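PDB 6NVM: rRNA adenine N-6-methyltransferase from Saccharopolyspora erythraea, which transfers two methyl groups from S-adenosyl-L-methionine to one adenine of 23S rRNA, lowering ribosomal affinity for macrolide, lincosamide and streptogramin B antibiotics. Local coordinates for residues Asn51-Arg56 and Ala60-Thr65; Glu87-Asp90 and Gln94-Ser97; Thr188-Glu193 and Gln284-Phe289; Leu184-Trp189 and Ser236-Cys241. All coordinates share one frame; numbering follows the deposited sequence. Where two conformers were deposited one is given.

From the N terminus, contact 1 folds strand 52-53 back on helix 56-65, the three residues between its segments being helical. Contact 2 follows in series and closes a three-residue loop from helix 83-89 into strand 94-98. The two touch, Ala63 CA lying 4.0 Å from Leu88 CD2, so their helices pack together. Contacts 3 and 4 come later in series, on the opposite side of the chain's centre from contacts 1 and 2. They start from overlapping segments that share Thr188 and Trp189: contact 4 spans 46 residues to helix 228-243, and the loop of contact 3 runs on past that helix to helix 282-292. Both tie the edge of the methyltransferase fold to the C-terminal helices.

Contact 1: residues Asn51-Arg56 and Ala60-Thr65; sequences NFLRDR and ARIAET
Leu53 and Ile62 form the apolar part of this contact, meeting tip to tip with Leu53 CD2 3.6 Å from Ile62 CD1. The torsions explain the reach. Leu53 carries CG anti to its backbone nitrogen (chi1 -180°), while the Ile62 chain runs on almost fully extended at chi2 (165°), pushing CD1 out from the helix to the leucine methyl. Around this pair, Leu53 also touches Leu204, and Ile62 rests on Thr163 and Val165 of strand 159-167.

The polar part is backbone chemistry. Ala60 N donates to Arg56 O over 3.0 Å with an N-H...O angle of 164°, an i to i+4 bond of the first turn of helix 56-65; the CB of Ala60 sits 3.6 Å from the same Arg56 O. Asp55, at the N-cap position, caps a backbone N-H of this turn with its side chain and also bonds Thr58 OG1 through OD2. Farther along, Arg61 O is gripped from opposite faces of its carbonyl plane by Thr65 N and by Thr65 OG1, the hydroxyl at 2.7 Å.

Asn51 and Leu53 are predicted to bind S-adenosyl-L-methionine, and the side chain of Leu53 lies about 6 Å from that of Ala140, another predicted site residue. Chemically, then, directional bonds fix the start of the helix, whereas strand 52-53 meets Ile62 through undirected methyl packing alone, an attachment set by shape and not by charge.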
loop_
_atom_site.group_PDB
_atom_site.type_symbol
_atom_site.label_atom_id
_atom_site.label_comp_id
_atom_site.label_asym_id
_atom_site.label_seq_id
_atom_site.Cartn_x
_atom_site.Cartn_y
_atom_site.Cartn_z
ATOM N N ASN A 51 0.007 6.902 19.039
ATOM C CA ASN A 51 -0.252 5.500 19.354
ATOM C C ASN A 51 0.985 4.645 19.097
ATOM O O ASN A 51 1.497 4.599 17.979
ATOM C CB ASN A 51 -1.435 4.977 18.540
ATOM C CG ASN A 51 -2.712 5.733 18.824
ATOM O OD1 ASN A 51 -2.992 6.094 19.968
ATOM N ND2 ASN A 51 -3.495 5.985 17.781
ATOM N N PHE A 52 1.452 3.962 20.139
ATOM C CA PHE A 52 2.700 3.211 20.102
ATOM C C PHE A 52 2.398 1.735 20.305
ATOM O O PHE A 52 1.893 1.341 21.360
ATOM C CB PHE A 52 3.670 3.716 21.173
ATOM C CG PHE A 52 4.016 5.169 21.034
ATOM C CD1 PHE A 52 3.123 6.149 21.443
ATOM C CD2 PHE A 52 5.229 5.556 20.494
ATOM C CE1 PHE A 52 3.436 7.490 21.310
ATOM C CE2 PHE A 52 5.549 6.898 20.360
ATOM C CZ PHE A 52 4.650 7.864 20.769
ATOM N N LEU A 53 2.707 0.924 19.297
ATOM C CA LEU A 53 2.507 -0.517 19.393
ATOM C C LEU A 53 3.537 -1.119 20.344
ATOM O O LEU A 53 4.744 -0.953 20.145
ATOM C CB LEU A 53 2.611 -1.149 18.007
ATOM C CG LEU A 53 2.421 -2.667 17.924
ATOM C CD1 LEU A 53 1.011 -3.071 18.342
ATOM C CD2 LEU A 53 2.725 -3.165 16.518
ATOM N N ARG A 54 3.062 -1.826 21.374
ATOM C CA ARG A 54 3.939 -2.438 22.363
ATOM C C ARG A 54 3.958 -3.959 22.311
ATOM O O ARG A 54 4.863 -4.565 22.888
ATOM C CB ARG A 54 3.522 -2.005 23.778
ATOM C CG ARG A 54 3.553 -0.497 24.004
ATOM C CD ARG A 54 4.975 0.027 24.100
ATOM N NE ARG A 54 5.670 -0.526 25.259
ATOM C CZ ARG A 54 6.935 -0.268 25.576
ATOM N NH1 ARG A 54 7.673 0.538 24.825
ATOM N NH2 ARG A 54 7.469 -0.824 26.649
ATOM N N ASP A 55 2.993 -4.584 21.638
ATOM C CA ASP A 55 2.884 -6.037 21.624
ATOM C C ASP A 55 4.053 -6.636 20.851
ATOM O O ASP A 55 4.230 -6.357 19.660
ATOM C CB ASP A 55 1.550 -6.445 20.997
ATOM C CG ASP A 55 1.332 -7.945 20.995
ATOM O OD1 ASP A 55 1.155 -8.533 22.084
ATOM O OD2 ASP A 55 1.323 -8.537 19.894
ATOM N N ARG A 56 4.852 -7.460 21.529
ATOM C CA ARG A 56 6.061 -7.983 20.902
ATOM C C ARG A 56 5.726 -8.921 19.751
ATOM O O ARG A 56 6.439 -8.951 18.739
ATOM C CB ARG A 56 6.926 -8.694 21.945
ATOM C CG ARG A 56 7.505 -7.757 23.015
ATOM C CD ARG A 56 8.378 -8.505 24.023
ATOM N NE ARG A 56 9.412 -9.288 23.353
ATOM C CZ ARG A 56 10.574 -8.798 22.924
ATOM N NH1 ARG A 56 10.880 -7.514 23.101
ATOM N NH2 ARG A 56 11.436 -9.599 22.313
ATOM N N ALA A 60 7.074 -8.420 15.863
ATOM C CA ALA A 60 7.803 -9.448 15.122
ATOM C C ALA A 60 7.088 -9.796 13.823
ATOM O O ALA A 60 7.729 -10.038 12.793
ATOM C CB ALA A 60 7.978 -10.696 15.989
ATOM N N ARG A 61 5.754 -9.816 13.853
ATOM C CA ARG A 61 4.975 -10.096 12.650
ATOM C C ARG A 61 5.225 -9.045 11.576
ATOM O O ARG A 61 5.363 -9.374 10.391
ATOM C CB ARG A 61 3.492 -10.158 13.018
ATOM C CG ARG A 61 2.561 -10.513 11.882
ATOM C CD ARG A 61 2.701 -11.968 11.505
ATOM N NE ARG A 61 1.673 -12.379 10.556
ATOM C CZ ARG A 61 1.658 -13.551 9.933
ATOM N NH1 ARG A 61 2.625 -14.435 10.151
ATOM N NH2 ARG A 61 0.679 -13.836 9.085
ATOM N N ILE A 62 5.294 -7.773 11.971
ATOM C CA ILE A 62 5.591 -6.709 11.020
ATOM C C ILE A 62 6.951 -6.940 10.373
ATOM O O ILE A 62 7.099 -6.855 9.146
ATOM C CB ILE A 62 5.526 -5.339 11.720
ATOM C CG1 ILE A 62 4.112 -5.087 12.250
ATOM C CG2 ILE A 62 5.959 -4.230 10.767
ATOM C CD1 ILE A 62 4.020 -3.949 13.243
ATOM N N ALA A 63 7.969 -7.219 11.189
ATOM C CA ALA A 63 9.316 -7.378 10.654
ATOM C C ALA A 63 9.387 -8.545 9.674
ATOM O O ALA A 63 10.030 -8.444 8.622
ATOM C CB ALA A 63 10.312 -7.569 11.798
ATOM N N GLU A 64 8.729 -9.660 10.001
ATOM C CA GLU A 64 8.699 -10.802 9.093
ATOM C C GLU A 64 7.891 -10.504 7.830
ATOM O O GLU A 64 8.236 -10.988 6.745
ATOM C CB GLU A 64 8.133 -12.019 9.830
ATOM C CG GLU A 64 9.014 -12.476 10.995
ATOM C CD GLU A 64 8.287 -13.366 11.990
ATOM O OE1 GLU A 64 7.035 -13.354 12.014
ATOM O OE2 GLU A 64 8.974 -14.077 12.756
ATOM N N THR A 65 6.838 -9.694 7.946
ATOM C CA THR A 65 6.019 -9.350 6.787
ATOM C C THR A 65 6.798 -8.542 5.758
ATOM O O THR A 65 6.480 -8.585 4.562
ATOM C CB THR A 65 4.789 -8.555 7.244
ATOM O OG1 THR A 65 3.948 -9.393 8.040
ATOM C CG2 THR A 65 3.989 -8.021 6.061
#

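Contact 2: residues Glu87-Asp90 and Gln94-Ser97; sequences ELAD and QVTS
Val95 lays its CG2 methyl over the face of the flat peptide group that joins Leu88 to Ala89. The methyl stands almost directly above the nitrogen, CG2 to Ala89 N being 3.6 Å, which equals its height over the peptide plane within rounding. Leu88 CB, which rises from the plane on the same side, lies 3.8 Å from Val95 CG2, and Ala89 CB, close to the plane, lies 4.0 Å from Val95 CG2. CG2 takes the position anti to the carbonyl carbon of Val95, and CG1 takes the one anti to the backbone nitrogen (chi1 -178°); only CG2 touches the helix segment.

All three touching residues are buried, and no hydrogen bond crosses between the segments. Val95 is instead tied by its backbone to Asn117 and Glu119, and Ala89 O accepts a bond from Asn117 ND2. Leu88 further packs against Ala63 of helix 56-65.

With strand 73-77 before it, this helix-to-strand return completes a beta-alpha-beta unit, helix 83-89 lying on the parallel sheet, as is characteristic of the Rossmann-like fold of class I methyltransferases.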
loop_
_atom_site.group_PDB
_atom_site.type_symbol
_atom_site.label_atom_id
_atom_site.label_comp_id
_atom_site.label_asym_id
_atom_site.label_seq_id
_atom_site.Cartn_x
_atom_site.Cartn_y
_atom_site.Cartn_z
ATOM N N GLU A 87 14.267 -4.871 15.361
ATOM C CA GLU A 87 13.969 -6.124 14.681
ATOM C C GLU A 87 14.136 -6.003 13.173
ATOM O O GLU A 87 14.536 -6.973 12.518
ATOM C CB GLU A 87 12.569 -6.589 15.072
ATOM C CG GLU A 87 12.499 -6.806 16.584
ATOM C CD GLU A 87 11.304 -7.605 17.043
ATOM O OE1 GLU A 87 10.682 -8.298 16.206
ATOM O OE2 GLU A 87 10.998 -7.536 18.258
ATOM N N LEU A 88 13.870 -4.822 12.608
ATOM C CA LEU A 88 14.178 -4.593 11.203
ATOM C C LEU A 88 15.680 -4.622 10.955
ATOM O O LEU A 88 16.139 -5.192 9.956
ATOM C CB LEU A 88 13.610 -3.250 10.752
ATOM C CG LEU A 88 12.112 -3.040 10.923
ATOM C CD1 LEU A 88 11.758 -1.595 10.603
ATOM C CD2 LEU A 88 11.341 -4.004 10.044
ATOM N N ALA A 89 16.455 -3.995 11.842
ATOM C CA ALA A 89 17.904 -3.930 11.673
ATOM C C ALA A 89 18.571 -5.295 11.804
ATOM O O ALA A 89 19.655 -5.494 11.249
ATOM C CB ALA A 89 18.509 -2.962 12.687
ATOM N N ASP A 90 17.939 -6.239 12.508
ATOM C CA ASP A 90 18.452 -7.601 12.590
ATOM C C ASP A 90 18.385 -8.340 11.259
ATOM O O ASP A 90 19.117 -9.318 11.066
ATOM C CB ASP A 90 17.660 -8.410 13.618
ATOM C CG ASP A 90 18.037 -8.088 15.048
ATOM O OD1 ASP A 90 19.099 -7.473 15.267
ATOM O OD2 ASP A 90 17.265 -8.476 15.955
ATOM N N GLN A 94 20.386 -2.248 6.510
ATOM C CA GLN A 94 20.422 -1.059 7.348
ATOM C C GLN A 94 19.011 -0.500 7.419
ATOM O O GLN A 94 18.158 -0.805 6.577
ATOM C CB GLN A 94 21.392 -0.009 6.797
ATOM C CG GLN A 94 21.048 0.452 5.396
ATOM C CD GLN A 94 22.115 1.337 4.796
ATOM O OE1 GLN A 94 22.800 0.948 3.849
ATOM N NE2 GLN A 94 22.266 2.536 5.344
ATOM N N VAL A 95 18.771 0.312 8.442
ATOM C CA VAL A 95 17.491 0.978 8.629
ATOM C C VAL A 95 17.748 2.469 8.761
ATOM O O VAL A 95 18.601 2.894 9.553
ATOM C CB VAL A 95 16.736 0.457 9.867
ATOM C CG1 VAL A 95 15.381 1.158 9.995
ATOM C CG2 VAL A 95 16.569 -1.052 9.800
ATOM N N THR A 96 17.018 3.256 7.985
ATOM C CA THR A 96 17.001 4.706 8.119
ATOM C C THR A 96 15.629 5.064 8.668
ATOM O O THR A 96 14.616 4.898 7.979
ATOM C CB THR A 96 17.278 5.387 6.781
ATOM O OG1 THR A 96 18.504 4.886 6.245
ATOM C CG2 THR A 96 17.385 6.890 6.959
ATOM N N SER A 97 15.608 5.588 9.890
ATOM C CA SER A 97 14.388 5.794 10.659
ATOM C C SER A 97 14.135 7.290 10.806
ATOM O O SER A 97 14.981 8.015 11.340
ATOM C CB SER A 97 14.519 5.128 12.030
ATOM O OG SER A 97 13.338 5.262 12.786
#

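Contact 3: residues Thr188-Glu193 and Gln284-Phe289; sequences TWPLFE and QWLRLF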
loop_
_atom_site.group_PDB
_atom_site.type_symbol
_atom_site.label_atom_id
_atom_site.label_comp_id
_atom_site.label_asym_id
_atom_site.label_seq_id
_atom_site.Cartn_x
_atom_site.Cartn_y
_atom_site.Cartn_z
ATOM N N THR A 188 -3.685 0.859 -9.729
ATOM C CA THR A 188 -2.291 0.463 -9.560
ATOM C C THR A 188 -2.091 -1.048 -9.537
ATOM O O THR A 188 -0.944 -1.503 -9.499
ATOM C CB THR A 188 -1.718 1.060 -8.263
ATOM O OG1 THR A 188 -2.447 0.564 -7.136
ATOM C CG2 THR A 188 -1.792 2.578 -8.289
ATOM N N TRP A 189 -3.170 -1.826 -9.573
ATOM C CA TRP A 189 -3.058 -3.281 -9.530
ATOM C C TRP A 189 -2.119 -3.853 -10.582
ATOM O O TRP A 189 -1.447 -4.857 -10.289
ATOM C CB TRP A 189 -4.458 -3.892 -9.682
ATOM C CG TRP A 189 -4.529 -5.335 -9.321
ATOM C CD1 TRP A 189 -4.536 -6.402 -10.174
ATOM C CD2 TRP A 189 -4.604 -5.879 -8.000
ATOM N NE1 TRP A 189 -4.611 -7.576 -9.463
ATOM C CE2 TRP A 189 -4.655 -7.282 -8.127
ATOM C CE3 TRP A 189 -4.637 -5.316 -6.723
ATOM C CZ2 TRP A 189 -4.741 -8.128 -7.023
ATOM C CZ3 TRP A 189 -4.719 -6.159 -5.627
ATOM C CH2 TRP A 189 -4.774 -7.548 -5.784
ATOM N N PRO A 190 -2.033 -3.314 -11.802
ATOM C CA PRO A 190 -1.054 -3.852 -12.757
ATOM C C PRO A 190 0.383 -3.671 -12.311
ATOM O O PRO A 190 1.255 -4.389 -12.810
ATOM C CB PRO A 190 -1.349 -3.071 -14.042
ATOM C CG PRO A 190 -2.760 -2.634 -13.903
ATOM C CD PRO A 190 -2.931 -2.340 -12.442
ATOM N N LEU A 191 0.656 -2.756 -11.377
ATOM C CA LEU A 191 2.009 -2.516 -10.888
ATOM C C LEU A 191 2.246 -3.020 -9.476
ATOM O O LEU A 191 3.380 -3.379 -9.153
ATOM C CB LEU A 191 2.338 -1.018 -10.919
ATOM C CG LEU A 191 2.246 -0.284 -12.258
ATOM C CD1 LEU A 191 2.681 1.174 -12.096
ATOM C CD2 LEU A 191 3.082 -0.979 -13.307
ATOM N N PHE A 192 1.207 -3.069 -8.638
ATOM C CA PHE A 192 1.338 -3.394 -7.223
ATOM C C PHE A 192 0.316 -4.432 -6.787
ATOM O O PHE A 192 -0.855 -4.362 -7.166
ATOM C CB PHE A 192 1.142 -2.153 -6.353
ATOM C CG PHE A 192 2.352 -1.285 -6.261
ATOM C CD1 PHE A 192 2.590 -0.300 -7.204
ATOM C CD2 PHE A 192 3.253 -1.451 -5.221
ATOM C CE1 PHE A 192 3.707 0.493 -7.119
ATOM C CE2 PHE A 192 4.367 -0.650 -5.129
ATOM C CZ PHE A 192 4.593 0.318 -6.081
ATOM N N GLU A 193 0.766 -5.377 -5.970
ATOM C CA GLU A 193 -0.128 -6.206 -5.172
ATOM C C GLU A 193 -0.448 -5.471 -3.872
ATOM O O GLU A 193 0.415 -4.802 -3.294
ATOM C CB GLU A 193 0.511 -7.568 -4.876
ATOM C CG GLU A 193 1.023 -8.312 -6.111
ATOM C CD GLU A 193 1.848 -9.552 -5.766
ATOM O OE1 GLU A 193 2.185 -9.748 -4.584
ATOM O OE2 GLU A 193 2.160 -10.334 -6.690
ATOM N N GLN A 284 -11.222 -9.130 -12.330
ATOM C CA GLN A 284 -12.288 -8.858 -13.291
ATOM C C GLN A 284 -11.973 -7.624 -14.132
ATOM O O GLN A 284 -12.229 -7.611 -15.340
ATOM C CB GLN A 284 -13.616 -8.704 -12.555
ATOM C CG GLN A 284 -14.082 -10.014 -11.937
ATOM C CD GLN A 284 -15.321 -9.868 -11.090
ATOM O OE1 GLN A 284 -15.356 -9.068 -10.160
ATOM N NE2 GLN A 284 -16.351 -10.644 -11.409
ATOM N N TRP A 285 -11.407 -6.581 -13.518
ATOM C CA TRP A 285 -11.011 -5.402 -14.281
ATOM C C TRP A 285 -9.995 -5.757 -15.361
ATOM O O TRP A 285 -10.067 -5.244 -16.485
ATOM C CB TRP A 285 -10.433 -4.340 -13.347
ATOM C CG TRP A 285 -11.442 -3.615 -12.505
ATOM C CD1 TRP A 285 -11.577 -3.683 -11.150
ATOM C CD2 TRP A 285 -12.438 -2.690 -12.960
ATOM N NE1 TRP A 285 -12.595 -2.864 -10.733
ATOM C CE2 TRP A 285 -13.143 -2.244 -11.825
ATOM C CE3 TRP A 285 -12.807 -2.202 -14.216
ATOM C CZ2 TRP A 285 -14.199 -1.338 -11.908
ATOM C CZ3 TRP A 285 -13.855 -1.297 -14.296
ATOM C CH2 TRP A 285 -14.537 -0.877 -13.148
ATOM N N LEU A 286 -9.032 -6.622 -15.036
ATOM C CA LEU A 286 -8.036 -7.034 -16.024
ATOM C C LEU A 286 -8.684 -7.787 -17.181
ATOM O O LEU A 286 -8.368 -7.547 -18.352
ATOM C CB LEU A 286 -6.972 -7.907 -15.364
ATOM C CG LEU A 286 -6.058 -7.245 -14.341
ATOM C CD1 LEU A 286 -5.194 -8.311 -13.656
ATOM C CD2 LEU A 286 -5.204 -6.207 -15.026
ATOM N N ARG A 287 -9.578 -8.724 -16.870
ATOM C CA ARG A 287 -10.269 -9.462 -17.923
ATOM C C ARG A 287 -11.146 -8.537 -18.758
ATOM O O ARG A 287 -11.203 -8.663 -19.987
ATOM C CB ARG A 287 -11.110 -10.583 -17.312
ATOM C CG ARG A 287 -10.297 -11.799 -16.866
ATOM C CD ARG A 287 -11.141 -13.075 -16.918
ATOM N NE ARG A 287 -12.320 -12.980 -16.060
ATOM C CZ ARG A 287 -12.317 -13.222 -14.754
ATOM N NH1 ARG A 287 -11.195 -13.580 -14.139
ATOM N NH2 ARG A 287 -13.437 -13.105 -14.057
ATOM N N LEU A 288 -11.840 -7.606 -18.105
ATOM C CA LEU A 288 -12.654 -6.635 -18.828
ATOM C C LEU A 288 -11.807 -5.866 -19.834
ATOM O O LEU A 288 -12.195 -5.701 -20.997
ATOM C CB LEU A 288 -13.322 -5.682 -17.833
ATOM C CG LEU A 288 -14.376 -4.701 -18.351
ATOM C CD1 LEU A 288 -15.644 -5.446 -18.757
ATOM C CD2 LEU A 288 -14.683 -3.646 -17.286
ATOM N N PHE A 289 -10.639 -5.384 -19.396
ATOM C CA PHE A 289 -9.779 -4.612 -20.285
ATOM C C PHE A 289 -9.228 -5.484 -21.401
ATOM O O PHE A 289 -9.153 -5.054 -22.556
ATOM C CB PHE A 289 -8.632 -3.976 -19.497
ATOM C CG PHE A 289 -7.639 -3.264 -20.373
ATOM C CD1 PHE A 289 -7.976 -2.070 -20.984
ATOM C CD2 PHE A 289 -6.382 -3.801 -20.604
ATOM C CE1 PHE A 289 -7.079 -1.418 -21.805
ATOM C CE2 PHE A 289 -5.476 -3.152 -21.426
ATOM C CZ PHE A 289 -5.827 -1.960 -22.029
#
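Thr188 O is gripped by two backbone donors, Leu191 N and Phe192 N, each 2.8 Å from Thr188 O, and the turn closed in this way carries Trp189 and Pro190, which face Leu286. The indole is approached at its edge: Leu286 CD1 lies near the ring plane, 4.0 Å from Trp189 CD1, and the two side chains cross at about a right angle. Leu286 places its second methyl at the proline, CD2 being 4.5 Å from Pro190 CG, a looser approach. Thus the leucine fork spans two consecutive residues of the turn. Trp189 has CG anti to the backbone nitrogen (chi1 -166°), which swings the ring toward helix 282-292.

One face of the indole receives Phe192 O, 3.7 Å above the plane and displaced toward the rim. Arg221 makes a cation-pi contact with the ring and also bonds Trp189 O through NE, so Arg221 meets both the ring and the backbone of Trp189.

The packing is modest, 96 Å² of buried surface summed over both sides. The turn leads from helix 183-188 into strand 192-200, an outermost strand of the mixed seven-stranded sheet. On the other partner, helix 282-292, Trp285 packs on helix 228-243 and Leu288 on helix 259-269, so Leu286 joins the C-terminal helices to the turn at the sheet's edge.

Contact 4: residues Leu184-Trp189 and Ser236-Cys241; sequences LTVMTW and SMVELC. With SO4 (sulfate ion), chain B.
An antiparallel helix pair forms this contact, helix 184-188 against helix 236-241, with axes 9.8 Å apart at closest approach and N-to-C directions at 159°. Val238 CG1 packs against both Val186 CG1 and Met187 SD. The secure contact is that of the two valines, Val186 CG1 to Val238 CG1 at 3.7 Å. Met187 was modelled in two conformers, and its details hold for one of them: there the chain folds at both chi2 (-85°) and chi3 (-71°), bringing Met187 SD to 3.6 Å from Val238 CG1 while the two side chains run past each other in opposite directions. Its CE then comes near Glu239 OE2, a doubtful approach; the firm partner of that carboxylate oxygen is Arg183, by a salt bridge.

In the fold, the pair connects the helix just before edge strand 192-200 with the C-terminal helical part, as in the two-part build of Erm methyltransferases. Tyr234 OH adds a hydrogen bond to Val186 O, and Val186 also touches Trp285 of helix 282-292.

At the N-terminal end of helix 183-188 a sulfate, probably from the crystallisation liquor, accepts from Leu184 N through O3 at 2.9 Å and is also hydrogen-bonded to Ser182 OG. The helix end would probably favour an anion there. Four residues on, Thr188 N and Thr188 OG1 reach Leu184 O from opposite faces of its carbonyl plane, the hydroxyl at 2.8 Å.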
loop_
_atom_site.group_PDB
_atom_site.type_symbol
_atom_site.label_atom_id
_atom_site.label_comp_id
_atom_site.label_asym_id
_atom_site.label_seq_id
_atom_site.Cartn_x
_atom_site.Cartn_y
_atom_site.Cartn_z
ATOM N N LEU A 184 -7.851 3.656 -6.305
ATOM C CA LEU A 184 -6.399 3.653 -6.441
ATOM C C LEU A 184 -5.852 2.230 -6.487
ATOM O O LEU A 184 -4.907 1.945 -7.229
ATOM C CB LEU A 184 -5.766 4.440 -5.293
ATOM C CG LEU A 184 -4.240 4.578 -5.315
ATOM C CD1 LEU A 184 -3.769 5.336 -6.551
ATOM C CD2 LEU A 184 -3.754 5.278 -4.055
ATOM N N THR A 185 -6.447 1.319 -5.714
ATOM C CA THR A 185 -6.010 -0.074 -5.742
ATOM C C THR A 185 -6.213 -0.683 -7.125
ATOM O O THR A 185 -5.327 -1.371 -7.646
ATOM C CB THR A 185 -6.769 -0.885 -4.686
ATOM O OG1 THR A 185 -6.538 -0.320 -3.390
ATOM C CG2 THR A 185 -6.308 -2.334 -4.679
ATOM N N VAL A 186 -7.373 -0.434 -7.735
ATOM C CA VAL A 186 -7.645 -0.964 -9.071
ATOM C C VAL A 186 -6.699 -0.345 -10.094
ATOM O O VAL A 186 -6.156 -1.043 -10.961
ATOM C CB VAL A 186 -9.120 -0.723 -9.438
ATOM C CG1 VAL A 186 -9.410 -1.170 -10.873
ATOM C CG2 VAL A 186 -10.039 -1.435 -8.449
ATOM N N MET A 187 -6.488 0.974 -10.006
ATOM C CA MET A 187 -5.633 1.671 -10.963
ATOM C C MET A 187 -4.201 1.154 -10.922
ATOM O O MET A 187 -3.544 1.044 -11.965
ATOM C CB MET A 187 -5.650 3.174 -10.677
ATOM C CG MET A 187 -6.982 3.853 -10.955
ATOM S SD MET A 187 -7.170 4.345 -12.682
ATOM C CE MET A 187 -6.009 5.702 -12.791
ATOM N N THR A 188 -3.685 0.859 -9.729
ATOM C CA THR A 188 -2.291 0.463 -9.560
ATOM C C THR A 188 -2.091 -1.048 -9.537
ATOM O O THR A 188 -0.944 -1.503 -9.499
ATOM C CB THR A 188 -1.718 1.060 -8.263
ATOM O OG1 THR A 188 -2.447 0.564 -7.136
ATOM C CG2 THR A 188 -1.792 2.578 -8.289
ATOM N N TRP A 189 -3.170 -1.826 -9.573
ATOM C CA TRP A 189 -3.058 -3.281 -9.530
ATOM C C TRP A 189 -2.119 -3.853 -10.582
ATOM O O TRP A 189 -1.447 -4.857 -10.289
ATOM C CB TRP A 189 -4.458 -3.892 -9.682
ATOM C CG TRP A 189 -4.529 -5.335 -9.321
ATOM C CD1 TRP A 189 -4.536 -6.402 -10.174
ATOM C CD2 TRP A 189 -4.604 -5.879 -8.000
ATOM N NE1 TRP A 189 -4.611 -7.576 -9.463
ATOM C CE2 TRP A 189 -4.655 -7.282 -8.127
ATOM C CE3 TRP A 189 -4.637 -5.316 -6.723
ATOM C CZ2 TRP A 189 -4.741 -8.128 -7.023
ATOM C CZ3 TRP A 189 -4.719 -6.159 -5.627
ATOM C CH2 TRP A 189 -4.774 -7.548 -5.784
ATOM N N SER A 236 -7.295 4.585 -18.277
ATOM C CA SER A 236 -8.401 5.380 -18.797
ATOM C C SER A 236 -9.732 4.655 -18.627
ATOM O O SER A 236 -10.753 5.283 -18.322
ATOM C CB SER A 236 -8.153 5.717 -20.266
ATOM O OG SER A 236 -9.230 6.457 -20.806
ATOM N N MET A 237 -9.744 3.335 -18.823
ATOM C CA MET A 237 -10.972 2.566 -18.643
ATOM C C MET A 237 -11.431 2.592 -17.190
ATOM O O MET A 237 -12.625 2.753 -16.913
ATOM C CB MET A 237 -10.760 1.123 -19.106
ATOM C CG MET A 237 -11.950 0.185 -18.851
ATOM S SD MET A 237 -11.481 -1.553 -18.779
ATOM C CE MET A 237 -10.550 -1.600 -17.241
ATOM N N VAL A 238 -10.502 2.407 -16.250
ATOM C CA VAL A 238 -10.861 2.407 -14.835
ATOM C C VAL A 238 -11.390 3.775 -14.429
ATOM O O VAL A 238 -12.429 3.884 -13.767
ATOM C CB VAL A 238 -9.654 1.984 -13.979
ATOM C CG1 VAL A 238 -9.974 2.117 -12.498
ATOM C CG2 VAL A 238 -9.263 0.544 -14.306
ATOM N N GLU A 239 -10.684 4.837 -14.824
ATOM C CA GLU A 239 -11.159 6.193 -14.566
ATOM C C GLU A 239 -12.580 6.378 -15.082
ATOM O O GLU A 239 -13.461 6.855 -14.360
ATOM C CB GLU A 239 -10.225 7.212 -15.221
ATOM C CG GLU A 239 -8.856 7.324 -14.575
ATOM C CD GLU A 239 -8.877 8.112 -13.276
ATOM O OE1 GLU A 239 -9.979 8.375 -12.746
ATOM O OE2 GLU A 239 -7.786 8.475 -12.789
ATOM N N LEU A 240 -12.813 5.996 -16.337
ATOM C CA LEU A 240 -14.121 6.185 -16.954
ATOM C C LEU A 240 -15.228 5.529 -16.138
ATOM O O LEU A 240 -16.298 6.114 -15.943
ATOM C CB LEU A 240 -14.100 5.623 -18.377
ATOM C CG LEU A 240 -15.436 5.536 -19.110
ATOM C CD1 LEU A 240 -16.071 6.912 -19.239
ATOM C CD2 LEU A 240 -15.228 4.898 -20.476
ATOM N N CYS A 241 -14.992 4.311 -15.654
ATOM C CA CYS A 241 -16.045 3.567 -14.973
ATOM C C CYS A 241 -16.289 4.069 -13.557
ATOM O O CYS A 241 -17.420 3.990 -13.068
ATOM C CB CYS A 241 -15.699 2.078 -14.941
ATOM S SG CYS A 241 -15.722 1.285 -16.563
HETATM S S SO4 B . -8.964 6.770 -4.418
HETATM O O1 SO4 B . -10.199 7.501 -4.145
HETATM O O2 SO4 B . -8.500 7.089 -5.766
HETATM O O3 SO4 B . -9.217 5.336 -4.311
HETATM O O4 SO4 B . -7.937 7.158 -3.452
#